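Local coordinates for protein probable dipeptidase (Pseudomonas aeruginosa, PDB 3B40) that probably acts as a metal-dependent dipeptidase of the M19 (membrane or renal dipeptidase) family, hydrolysing dipeptides, at residues D249-Q253 with Y344-V349; L147-D151 with Q197-L202; A15-H19 with I375-A380; T278-L282 with I326-E330. The protein carries 11 engineered substitutions. All coordinates share one frame; numbering follows the deposited sequence.

Contact 1: D249-Q253 with Y344-V349; sequences DHEMQ and YTVKKV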
loop_
_atom_site.group_PDB
_atom_site.type_symbol
_atom_site.label_atom_id
_atom_site.label_comp_id
_atom_site.label_asym_id
_atom_site.label_seq_id
_atom_site.Cartn_x
_atom_site.Cartn_y
_atom_site.Cartn_z
ATOM N N ASP A 249 13.600 7.158 10.219
ATOM C CA ASP A 249 14.847 6.410 9.880
ATOM C C ASP A 249 14.965 5.135 10.693
ATOM O O ASP A 249 15.298 4.087 10.147
ATOM C CB ASP A 249 16.091 7.282 10.113
ATOM C CG ASP A 249 16.204 8.430 9.131
ATOM O OD1 ASP A 249 15.284 8.682 8.303
ATOM O OD2 ASP A 249 17.267 9.076 9.164
ATOM N N HIS A 250 14.636 5.211 11.987
ATOM C CA HIS A 250 14.718 4.035 12.864
ATOM C C HIS A 250 13.759 2.887 12.463
ATOM O O HIS A 250 14.120 1.719 12.526
ATOM C CB HIS A 250 14.510 4.424 14.329
ATOM C CG HIS A 250 14.670 3.264 15.272
ATOM N ND1 HIS A 250 13.593 2.616 15.837
ATOM C CD2 HIS A 250 15.776 2.616 15.712
ATOM C CE1 HIS A 250 14.027 1.619 16.586
ATOM N NE2 HIS A 250 15.347 1.600 16.529
ATOM N N GLU A 251 12.533 3.228 12.054
ATOM C CA GLU A 251 11.584 2.218 11.565
ATOM C C GLU A 251 12.131 1.498 10.319
ATOM O O GLU A 251 12.062 0.259 10.209
ATOM C CB GLU A 251 10.221 2.861 11.262
ATOM C CG GLU A 251 9.449 3.222 12.525
ATOM C CD GLU A 251 8.172 4.009 12.259
ATOM O OE1 GLU A 251 8.224 5.143 11.702
ATOM O OE2 GLU A 251 7.109 3.508 12.639
ATOM N N MET A 252 12.693 2.278 9.405
ATOM C CA MET A 252 13.411 1.778 8.220
ATOM C C MET A 252 14.561 0.840 8.595
ATOM O O MET A 252 14.734 -0.223 7.988
ATOM C CB MET A 252 13.955 2.954 7.367
ATOM C CG MET A 252 12.928 3.840 6.606
ATOM S SD MET A 252 13.665 5.268 5.648
ATOM C CE MET A 252 12.663 6.489 6.417
ATOM N N GLN A 253 15.344 1.205 9.609
ATOM C CA GLN A 253 16.456 0.341 10.034
ATOM C C GLN A 253 15.945 -1.016 10.527
ATOM O O GLN A 253 16.543 -2.041 10.249
ATOM C CB GLN A 253 17.284 1.004 11.132
ATOM C CG GLN A 253 18.272 2.088 10.623
ATOM C CD GLN A 253 19.209 1.557 9.534
ATOM O OE1 GLN A 253 20.033 0.657 9.792
ATOM N NE2 GLN A 253 19.082 2.106 8.314
ATOM N N TYR A 344 16.441 8.838 -0.834
ATOM C CA TYR A 344 16.566 8.932 0.629
ATOM C C TYR A 344 16.574 7.574 1.308
ATOM O O TYR A 344 17.353 7.341 2.228
ATOM C CB TYR A 344 15.445 9.799 1.218
ATOM C CG TYR A 344 15.609 10.024 2.707
ATOM C CD1 TYR A 344 16.384 11.080 3.191
ATOM C CD2 TYR A 344 15.012 9.167 3.627
ATOM C CE1 TYR A 344 16.547 11.279 4.560
ATOM C CE2 TYR A 344 15.175 9.331 4.994
ATOM C CZ TYR A 344 15.958 10.392 5.461
ATOM O OH TYR A 344 16.099 10.589 6.808
ATOM N N THR A 345 15.673 6.697 0.876
ATOM C CA THR A 345 15.497 5.403 1.494
ATOM C C THR A 345 16.733 4.551 1.224
ATOM O O THR A 345 17.235 3.876 2.130
ATOM C CB THR A 345 14.155 4.728 1.031
ATOM O OG1 THR A 345 13.093 5.662 1.184
ATOM C CG2 THR A 345 13.803 3.513 1.894
ATOM N N VAL A 346 17.243 4.630 -0.009
ATOM C CA VAL A 346 18.452 3.938 -0.396
ATOM C C VAL A 346 19.654 4.433 0.431
ATOM O O VAL A 346 20.415 3.615 0.931
ATOM C CB VAL A 346 18.715 4.042 -1.927
ATOM C CG1 VAL A 346 20.124 3.579 -2.280
ATOM C CG2 VAL A 346 17.656 3.270 -2.734
ATOM N N LYS A 347 19.806 5.750 0.603
ATOM C CA LYS A 347 20.830 6.303 1.505
ATOM C C LYS A 347 20.833 5.671 2.874
ATOM O O LYS A 347 21.902 5.442 3.469
ATOM C CB LYS A 347 20.584 7.801 1.766
ATOM C CG LYS A 347 20.911 8.724 0.652
ATOM C CD LYS A 347 22.421 8.809 0.439
ATOM C CE LYS A 347 22.762 9.820 -0.647
ATOM N NZ LYS A 347 24.235 9.862 -0.761
ATOM N N LYS A 348 19.624 5.456 3.397
ATOM C CA LYS A 348 19.431 4.968 4.742
ATOM C C LYS A 348 19.593 3.433 4.870
ATOM O O LYS A 348 20.284 2.966 5.777
ATOM C CB LYS A 348 18.083 5.464 5.307
ATOM C CG LYS A 348 17.998 6.997 5.496
ATOM C CD LYS A 348 19.258 7.578 6.164
ATOM C CE LYS A 348 19.189 9.097 6.266
ATOM N NZ LYS A 348 20.272 9.694 7.090
ATOM N N VAL A 349 18.981 2.651 3.970
ATOM C CA VAL A 349 19.021 1.188 4.118
ATOM C C VAL A 349 19.826 0.393 3.075
ATOM O O VAL A 349 20.066 -0.793 3.266
ATOM C CB VAL A 349 17.608 0.581 4.297
ATOM C CG1 VAL A 349 16.937 1.216 5.513
ATOM C CG2 VAL A 349 16.756 0.856 3.055
#

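Contact 2: L147-D151 with Q197-L202; sequences LSQLD and QAVERL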
loop_
_atom_site.group_PDB
_atom_site.type_symbol
_atom_site.label_atom_id
_atom_site.label_comp_id
_atom_site.label_asym_id
_atom_site.label_seq_id
_atom_site.Cartn_x
_atom_site.Cartn_y
_atom_site.Cartn_z
ATOM N N LEU A 147 -7.447 -16.428 15.074
ATOM C CA LEU A 147 -6.100 -16.631 14.508
ATOM C C LEU A 147 -6.081 -17.647 13.364
ATOM O O LEU A 147 -5.308 -17.511 12.400
ATOM C CB LEU A 147 -5.140 -17.097 15.622
ATOM C CG LEU A 147 -3.643 -16.820 15.524
ATOM C CD1 LEU A 147 -3.334 -15.336 15.331
ATOM C CD2 LEU A 147 -2.955 -17.344 16.775
ATOM N N SER A 148 -6.940 -18.661 13.447
ATOM C CA SER A 148 -6.964 -19.682 12.400
ATOM C C SER A 148 -7.430 -19.111 11.061
ATOM O O SER A 148 -7.294 -19.772 10.032
ATOM C CB SER A 148 -7.803 -20.897 12.810
ATOM O OG SER A 148 -9.172 -20.570 12.822
ATOM N N GLN A 149 -7.942 -17.873 11.044
ATOM C CA GLN A 149 -8.267 -17.218 9.747
ATOM C C GLN A 149 -7.002 -16.973 8.909
ATOM O O GLN A 149 -7.073 -16.880 7.677
ATOM C CB GLN A 149 -9.057 -15.894 9.924
ATOM C CG GLN A 149 -10.452 -16.031 10.531
ATOM C CD GLN A 149 -11.408 -16.886 9.687
ATOM O OE1 GLN A 149 -11.597 -16.631 8.509
ATOM N NE2 GLN A 149 -11.988 -17.910 10.290
ATOM N N LEU A 150 -5.848 -16.867 9.565
ATOM C CA LEU A 150 -4.576 -16.732 8.858
ATOM C C LEU A 150 -4.257 -18.012 8.071
ATOM O O LEU A 150 -3.936 -17.948 6.890
ATOM C CB LEU A 150 -3.440 -16.368 9.826
ATOM C CG LEU A 150 -3.561 -15.015 10.539
ATOM C CD1 LEU A 150 -2.375 -14.758 11.493
ATOM C CD2 LEU A 150 -3.727 -13.854 9.510
ATOM N N ASP A 151 -4.418 -19.166 8.730
ATOM C CA ASP A 151 -4.192 -20.472 8.119
ATOM C C ASP A 151 -5.114 -20.701 6.924
ATOM O O ASP A 151 -4.683 -21.163 5.868
ATOM C CB ASP A 151 -4.389 -21.589 9.164
ATOM C CG ASP A 151 -3.492 -21.414 10.383
ATOM O OD1 ASP A 151 -2.522 -22.197 10.515
ATOM O OD2 ASP A 151 -3.735 -20.491 11.199
ATOM N N GLN A 197 0.566 -13.124 18.837
ATOM C CA GLN A 197 0.403 -14.493 18.405
ATOM C C GLN A 197 0.272 -14.569 16.874
ATOM O O GLN A 197 0.734 -15.532 16.266
ATOM C CB GLN A 197 -0.824 -15.110 19.099
ATOM C CG GLN A 197 -0.602 -15.292 20.610
ATOM C CD GLN A 197 -1.832 -15.753 21.367
ATOM O OE1 GLN A 197 -2.725 -16.373 20.806
ATOM N NE2 GLN A 197 -1.843 -15.509 22.673
ATOM N N ALA A 198 -0.349 -13.557 16.258
ATOM C CA ALA A 198 -0.438 -13.490 14.780
ATOM C C ALA A 198 0.954 -13.432 14.118
ATOM O O ALA A 198 1.163 -14.017 13.067
ATOM C CB ALA A 198 -1.300 -12.310 14.341
ATOM N N VAL A 199 1.902 -12.749 14.739
ATOM C CA VAL A 199 3.245 -12.663 14.179
ATOM C C VAL A 199 3.940 -14.050 14.097
ATOM O O VAL A 199 4.542 -14.409 13.074
ATOM C CB VAL A 199 4.145 -11.717 14.997
ATOM C CG1 VAL A 199 5.608 -11.830 14.518
ATOM C CG2 VAL A 199 3.627 -10.245 14.921
ATOM N N GLU A 200 3.879 -14.789 15.200
ATOM C CA GLU A 200 4.342 -16.180 15.223
ATOM C C GLU A 200 3.607 -17.037 14.166
ATOM O O GLU A 200 4.236 -17.812 13.420
ATOM C CB GLU A 200 4.198 -16.778 16.641
ATOM C CG GLU A 200 4.732 -18.248 16.783
ATOM C CD GLU A 200 6.231 -18.415 16.540
ATOM O OE1 GLU A 200 6.663 -19.548 16.220
ATOM O OE2 GLU A 200 7.000 -17.445 16.697
ATOM N N ARG A 201 2.280 -16.912 14.093
ATOM C CA ARG A 201 1.498 -17.706 13.133
ATOM C C ARG A 201 1.877 -17.405 11.694
ATOM O O ARG A 201 2.008 -18.323 10.897
ATOM C CB ARG A 201 -0.019 -17.549 13.348
ATOM C CG ARG A 201 -0.915 -18.424 12.440
ATOM C CD ARG A 201 -0.685 -19.925 12.606
ATOM N NE ARG A 201 -0.809 -20.341 13.993
ATOM C CZ ARG A 201 -1.960 -20.567 14.615
ATOM N NH1 ARG A 201 -3.126 -20.422 13.963
ATOM N NH2 ARG A 201 -1.934 -20.927 15.906
ATOM N N LEU A 202 2.094 -16.126 11.382
ATOM C CA LEU A 202 2.503 -15.711 10.023
ATOM C C LEU A 202 3.899 -16.229 9.670
ATOM O O LEU A 202 4.162 -16.669 8.524
ATOM C CB LEU A 202 2.464 -14.169 9.915
ATOM C CG LEU A 202 1.008 -13.653 9.915
ATOM C CD1 LEU A 202 0.917 -12.157 10.104
ATOM C CD2 LEU A 202 0.214 -14.081 8.667
#

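Contact 3: A15-H19 with I375-A380; sequences AEELH and IRNVTA. With CD (cadmium ion), chain B.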
loop_
_atom_site.group_PDB
_atom_site.type_symbol
_atom_site.label_atom_id
_atom_site.label_comp_id
_atom_site.label_asym_id
_atom_site.label_seq_id
_atom_site.Cartn_x
_atom_site.Cartn_y
_atom_site.Cartn_z
ATOM N N ALA A 15 14.965 3.073 -21.193
ATOM C CA ALA A 15 13.947 2.567 -20.261
ATOM C C ALA A 15 13.170 1.430 -20.941
ATOM O O ALA A 15 12.955 0.373 -20.347
ATOM C CB ALA A 15 12.992 3.691 -19.856
ATOM N N GLU A 16 12.761 1.644 -22.191
ATOM C CA GLU A 16 11.987 0.615 -22.931
ATOM C C GLU A 16 12.799 -0.653 -23.167
ATOM O O GLU A 16 12.325 -1.757 -22.902
ATOM C CB GLU A 16 11.404 1.191 -24.235
ATOM C CG GLU A 16 10.389 2.306 -23.960
ATOM C CD GLU A 16 10.113 3.172 -25.168
ATOM O OE1 GLU A 16 10.758 2.972 -26.238
ATOM O OE2 GLU A 16 9.238 4.050 -25.040
ATOM N N GLU A 17 14.051 -0.500 -23.584
ATOM C CA GLU A 17 14.921 -1.667 -23.779
ATOM C C GLU A 17 15.058 -2.495 -22.516
ATOM O O GLU A 17 15.035 -3.744 -22.562
ATOM C CB GLU A 17 16.303 -1.242 -24.315
ATOM C CG GLU A 17 16.287 -0.830 -25.773
ATOM C CD GLU A 17 15.866 -1.988 -26.717
ATOM O OE1 GLU A 17 16.224 -3.166 -26.463
ATOM O OE2 GLU A 17 15.155 -1.729 -27.711
ATOM N N LEU A 18 15.177 -1.817 -21.372
ATOM C CA LEU A 18 15.357 -2.513 -20.089
ATOM C C LEU A 18 14.079 -3.293 -19.699
ATOM O O LEU A 18 14.140 -4.462 -19.259
ATOM C CB LEU A 18 15.837 -1.514 -19.000
ATOM C CG LEU A 18 16.239 -2.003 -17.593
ATOM C CD1 LEU A 18 17.516 -2.906 -17.591
ATOM C CD2 LEU A 18 16.376 -0.818 -16.630
ATOM N N HIS A 19 12.925 -2.673 -19.920
ATOM C CA HIS A 19 11.655 -3.327 -19.606
ATOM C C HIS A 19 11.197 -4.389 -20.585
ATOM O O HIS A 19 10.202 -5.071 -20.307
ATOM C CB HIS A 19 10.549 -2.312 -19.366
ATOM C CG HIS A 19 10.676 -1.605 -18.057
ATOM N ND1 HIS A 19 10.248 -2.163 -16.870
ATOM C CD2 HIS A 19 11.193 -0.397 -17.744
ATOM C CE1 HIS A 19 10.483 -1.316 -15.882
ATOM N NE2 HIS A 19 11.058 -0.238 -16.383
ATOM N N ILE A 375 4.844 2.853 -15.970
ATOM C CA ILE A 375 5.986 2.454 -15.103
ATOM C C ILE A 375 7.370 2.803 -15.653
ATOM O O ILE A 375 8.294 3.095 -14.890
ATOM C CB ILE A 375 5.938 0.946 -14.715
ATOM C CG1 ILE A 375 6.126 0.034 -15.948
ATOM C CG2 ILE A 375 4.611 0.638 -13.989
ATOM C CD1 ILE A 375 6.653 -1.398 -15.588
ATOM N N ARG A 376 7.531 2.791 -16.985
ATOM C CA ARG A 376 8.841 3.049 -17.565
ATOM C C ARG A 376 9.269 4.501 -17.377
ATOM O O ARG A 376 10.447 4.810 -17.460
ATOM C CB ARG A 376 8.882 2.616 -19.036
ATOM C CG ARG A 376 8.522 1.121 -19.182
ATOM C CD ARG A 376 8.420 0.635 -20.608
ATOM N NE ARG A 376 7.367 1.359 -21.305
ATOM C CZ ARG A 376 6.885 1.033 -22.491
ATOM N NH1 ARG A 376 7.357 -0.032 -23.148
ATOM N NH2 ARG A 376 5.942 1.782 -23.018
ATOM N N ASN A 377 8.294 5.386 -17.165
ATOM C CA ASN A 377 8.533 6.772 -16.762
ATOM C C ASN A 377 9.294 6.849 -15.427
ATOM O O ASN A 377 10.144 7.718 -15.263
ATOM C CB ASN A 377 7.216 7.526 -16.629
ATOM C CG ASN A 377 6.604 7.877 -17.974
ATOM O OD1 ASN A 377 7.180 7.568 -19.036
ATOM N ND2 ASN A 377 5.446 8.555 -17.946
ATOM N N VAL A 378 8.988 5.937 -14.499
ATOM C CA VAL A 378 9.673 5.866 -13.195
ATOM C C VAL A 378 11.091 5.443 -13.491
ATOM O O VAL A 378 12.061 6.063 -13.009
ATOM C CB VAL A 378 9.006 4.817 -12.204
ATOM C CG1 VAL A 378 9.762 4.763 -10.886
ATOM C CG2 VAL A 378 7.531 5.153 -11.943
ATOM N N THR A 379 11.224 4.413 -14.333
ATOM C CA THR A 379 12.548 3.960 -14.757
ATOM C C THR A 379 13.387 5.048 -15.447
ATOM O O THR A 379 14.596 5.129 -15.247
ATOM C CB THR A 379 12.450 2.693 -15.630
ATOM O OG1 THR A 379 11.785 1.673 -14.874
ATOM C CG2 THR A 379 13.843 2.202 -16.021
ATOM N N ALA A 380 12.740 5.872 -16.262
ATOM C CA ALA A 380 13.418 6.990 -16.929
ATOM C C ALA A 380 14.003 8.008 -15.936
ATOM O O ALA A 380 15.109 8.525 -16.146
ATOM C CB ALA A 380 12.471 7.680 -17.866
HETATM CD CD CD B . 14.716 -3.980 -28.189
HETATM O O HOH W 1 9.658 -1.873 -22.818
#

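Contact 4: T278-L282 with I326-E330; sequences TLDKL and ILEEE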
loop_
_atom_site.group_PDB
_atom_site.type_symbol
_atom_site.label_atom_id
_atom_site.label_comp_id
_atom_site.label_asym_id
_atom_site.label_seq_id
_atom_site.Cartn_x
_atom_site.Cartn_y
_atom_site.Cartn_z
ATOM N N THR A 278 -3.316 25.505 -0.053
ATOM C CA THR A 278 -4.150 24.385 0.368
ATOM C C THR A 278 -4.301 24.438 1.897
ATOM O O THR A 278 -5.404 24.302 2.408
ATOM C CB THR A 278 -3.563 23.028 -0.107
ATOM O OG1 THR A 278 -3.664 22.934 -1.538
ATOM C CG2 THR A 278 -4.298 21.849 0.511
ATOM N N LEU A 279 -3.187 24.652 2.605
ATOM C CA LEU A 279 -3.207 24.847 4.062
ATOM C C LEU A 279 -4.132 25.985 4.495
ATOM O O LEU A 279 -4.899 25.831 5.438
ATOM C CB LEU A 279 -1.791 25.058 4.625
ATOM C CG LEU A 279 -0.786 23.907 4.415
ATOM C CD1 LEU A 279 0.581 24.274 4.948
ATOM C CD2 LEU A 279 -1.287 22.616 5.049
ATOM N N ASP A 280 -4.056 27.118 3.799
ATOM C CA ASP A 280 -4.971 28.243 4.020
ATOM C C ASP A 280 -6.434 27.822 3.857
ATOM O O ASP A 280 -7.273 28.098 4.711
ATOM C CB ASP A 280 -4.637 29.383 3.062
ATOM C CG ASP A 280 -3.363 30.110 3.438
ATOM O OD1 ASP A 280 -2.903 29.966 4.593
ATOM O OD2 ASP A 280 -2.822 30.839 2.576
ATOM N N LYS A 281 -6.728 27.111 2.775
ATOM C CA LYS A 281 -8.067 26.558 2.563
ATOM C C LYS A 281 -8.505 25.629 3.707
ATOM O O LYS A 281 -9.637 25.724 4.213
ATOM C CB LYS A 281 -8.113 25.815 1.225
ATOM C CG LYS A 281 -8.186 26.738 0.012
ATOM C CD LYS A 281 -8.393 25.928 -1.254
ATOM C CE LYS A 281 -7.642 26.509 -2.448
ATOM N NZ LYS A 281 -7.397 25.423 -3.476
ATOM N N LEU A 282 -7.619 24.715 4.115
ATOM C CA LEU A 282 -7.961 23.818 5.220
ATOM C C LEU A 282 -8.214 24.586 6.510
ATOM O O LEU A 282 -9.174 24.291 7.214
ATOM C CB LEU A 282 -6.881 22.762 5.445
ATOM C CG LEU A 282 -6.746 21.749 4.325
ATOM C CD1 LEU A 282 -5.413 21.058 4.389
ATOM C CD2 LEU A 282 -7.928 20.743 4.325
ATOM N N ILE A 326 -10.858 19.891 -1.041
ATOM C CA ILE A 326 -9.716 20.798 -0.949
ATOM C C ILE A 326 -8.413 20.066 -1.267
ATOM O O ILE A 326 -7.530 20.615 -1.953
ATOM C CB ILE A 326 -9.651 21.472 0.480
ATOM C CG1 ILE A 326 -10.755 22.546 0.621
ATOM C CG2 ILE A 326 -8.285 22.067 0.740
ATOM C CD1 ILE A 326 -11.167 22.918 2.039
ATOM N N LEU A 327 -8.290 18.827 -0.769
ATOM C CA LEU A 327 -7.107 17.998 -1.013
ATOM C C LEU A 327 -6.991 17.659 -2.490
ATOM O O LEU A 327 -5.876 17.640 -3.048
ATOM C CB LEU A 327 -7.152 16.712 -0.179
ATOM C CG LEU A 327 -6.992 16.870 1.339
ATOM C CD1 LEU A 327 -6.936 15.510 1.999
ATOM C CD2 LEU A 327 -5.756 17.682 1.726
ATOM N N GLU A 328 -8.147 17.412 -3.126
ATOM C CA GLU A 328 -8.207 17.114 -4.554
ATOM C C GLU A 328 -7.628 18.247 -5.407
ATOM O O GLU A 328 -7.159 17.997 -6.511
ATOM C CB GLU A 328 -9.637 16.742 -4.997
ATOM C CG GLU A 328 -9.865 15.220 -5.142
ATOM C CD GLU A 328 -10.897 14.636 -4.156
ATOM O OE1 GLU A 328 -11.997 15.236 -4.022
ATOM O OE2 GLU A 328 -10.622 13.554 -3.540
ATOM N N GLU A 329 -7.598 19.469 -4.871
ATOM C CA GLU A 329 -7.095 20.643 -5.603
ATOM C C GLU A 329 -5.594 20.881 -5.440
ATOM O O GLU A 329 -5.014 21.729 -6.140
ATOM C CB GLU A 329 -7.820 21.924 -5.170
ATOM C CG GLU A 329 -9.323 21.979 -5.414
ATOM C CD GLU A 329 -9.952 23.264 -4.830
ATOM O OE1 GLU A 329 -9.698 24.356 -5.400
ATOM O OE2 GLU A 329 -10.693 23.194 -3.811
ATOM N N GLU A 330 -4.969 20.190 -4.488
ATOM C CA GLU A 330 -3.527 20.309 -4.302
ATOM C C GLU A 330 -2.848 19.856 -5.591
ATOM O O GLU A 330 -3.102 18.732 -6.050
ATOM C CB GLU A 330 -3.056 19.437 -3.122
ATOM C CG GLU A 330 -1.524 19.397 -2.915
ATOM C CD GLU A 330 -0.888 20.712 -2.491
ATOM O OE1 GLU A 330 -1.562 21.773 -2.485
ATOM O OE2 GLU A 330 0.319 20.698 -2.166
HETATM O O HOH W 2 -6.191 22.903 -2.294
#

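Contact 1: D249-Q253 with Y344-V349
Met252 and Val349 form the tightly packed side of this helix pair. CB of Met252 lies 3.9 Å from CG1 of Val349, and further out SD of Met252 lies 4.1 Å from CG2 of Thr345. The terminal methyl CE meets the edge of the Tyr344 ring, 4.1 Å from CE2, the methionine chain and the tyrosine running at about a right angle. The hydroxyl of Thr345 is spent on the carbonyl of Ala341 in its own helix, and its CG2, anti to the backbone N, lies beside the sulfur. Met252, Thr345 and Val349 all touch Ile262 of strand 261-265.

The partly exposed side is polar, with one short bond and two loose ones. The Tyr344 OH donates to OD1 of Asp249 at 2.6 Å, meeting the syn lone pair; OD1 lies in the plane of the ring although the carboxylate as a whole is turned 45° from it. Lys348 reaches the same carboxylate mostly with its aliphatic part, CE being 3.5 Å from OD2; the salt bridge from NZ to OD2 is long at 3.7 Å. At the other end Gln253 NE2 gives a weak bond to the carbonyl of Lys348, with an N-H...O angle of only 127°.

The two helices, their segment axes 10.1 Å apart and crossing at -61°, lead into the adjacent parallel strands 261-265 and 354-357, as neighbouring outer helices do in a TIM-barrel-like fold.

Contact 2: L147-D151 with Q197-L202
Leu147 is spread over two residues and a guanidinium of 197-202. Its CG stands anti to the backbone N, which carries the branch across: CD1 presses on the opposite backbone, 3.5 Å from CA of Ala198 and tighter than a usual carbon contact, while CD2 lies 3.9 Å from CB of Gln197 and also 3.7 Å above one face of the Arg201 guanidinium, displaced toward its rim. Ser148 follows with its CA near the plane at the edge of that same group; its hydroxyl is engaged by Asp146. Leu150 is the buried element. Its CD1 touches CB of Ala198 and CD2 of Leu202, each at 3.9 Å, and Phe161 of strand 160-162 adjoins both leucines. Asp151 ends the walk: OD2 takes a hydrogen bond from Arg201 NH1 at 2.8 Å, with an N-H...O angle of 148°. The carboxylate is met on its syn side, but the two planes stand 64° apart, so the salt bridge runs through a single N-H. Bends at chi2 and chi3 of Arg201, both near 60°, bring the guanidinium to Asp151 and Leu147, while its CG rests 4.1 Å from Leu150 CD1. The chemistry implies an apolar interior bordered on its partly exposed side by one ion pair.

Contact 3: A15-H19 with I375-A380
The His19 ring points its NE2 edge at Thr379, where OG1 lies near the ring plane 2.5 Å from NE2 in a nearly straight hydrogen bond (172°), unusually short and not to be over-read. Thr379 OG1 lies beside its backbone N (chi1 -58°), which turns it to the imidazole and leaves CG2 for Leu18. Trp396 of helix 389-409 also bonds OG1 through its NE1 and meets the imidazole edge-to-face, so threonine oxygen and ring are both fixed from a third helix. Arg376 slides along the histidine in the opposite sense, Arg376 CG coming obliquely to within 3.4 Å of His19 CD2, and Ile375 CD1 is a second oblique neighbour.

The other flat group is the guanidinium of Arg376, steeply inclined to the imidazole. CG of Glu16 sits over one face, 3.8 Å above the plane and offset toward the rim, while a water lies at the edge in the plane. That water accepts from Arg376 NH1 at 3.0 Å and donates to the Glu16 carbonyl oxygen at 2.7 Å. The Glu16 carboxylate contributes charge alone: OE2 is 4.5 Å from Arg376 NH2 and well out of the guanidinium plane.

Ala15, small and buried, lets the backbones approach, its CA being 5.6 Å from that of Ala380. Glu17 makes no contact with 375-380; it binds a cadmium ion with both carboxylate oxygens, together with Glu20. The segment axes cross at 117°, 9.5 Å apart at their closest, and helix 9-19 thereby joins helices 375-385 and 389-409, which follow the last strand of this TIM-barrel-clan fold.

Contact 4: T278-L282 with I326-E330
Thr278 and Glu330 meet at about a right angle, the hydroxyl OG1 donating to OE1 over 2.6 Å. The carboxylate receives it on the anti side, 29° out of its plane, and the same OE1 is also bonded to Ser275 OG. The glutamate gets there by a bend at its second torsion, with CG anti to the backbone N. A second right-angle crossing pairs Lys281 with Glu329: NZ to OE1 is 3.2 Å, a weak hydrogen bond within a salt bridge on the solvent side. Between these two polar pairs a water donates to OG1 of Thr278 and to the carbonyl oxygen of Ile326, the latter at 2.7 Å, and accepts from Lys281 NZ at 3.0 Å. One molecule therefore joins three residues and ties the lysine to the Ile326 carbonyl of the facing helix. The apolar pairs lie differently. Ile326 CG2 sits 3.8 Å from both CB of Lys281 and CD2 of Leu282; the isoleucine runs past Thr278 in the opposite sense but meets the leucine at a slant. Leu282 is backed by Leu274 and Leu294 of neighbouring loops. The contact thus joins helix 276-288 to the last turn or so of helix 313-328 and the residues after it, within the largely helical excursion between strands 261-265 and 354-357.

From the N terminus, helix 9-19 opens contact 3, which closes only when 375-380 is reached, so the other three contacts lie inside its loop. Contact 2 comes next, a shorter loop from 147-151 to 197-202 that includes strand 160-162 and is complete before contact 1 begins at 249-253. Contact 1 closes at 344-349 and encloses contact 4, whose own loop from 278-282 to 326-330 contains no strand. Nothing crosses: contact 2 is in series with contacts 1 and 4, and the other pairs nest. Contacts 1 and 2 join helices beside the parallel sheet, contact 3 links the chain's terminal regions, and contact 4 joins two helices of the excursion between strands 261-265 and 354-357.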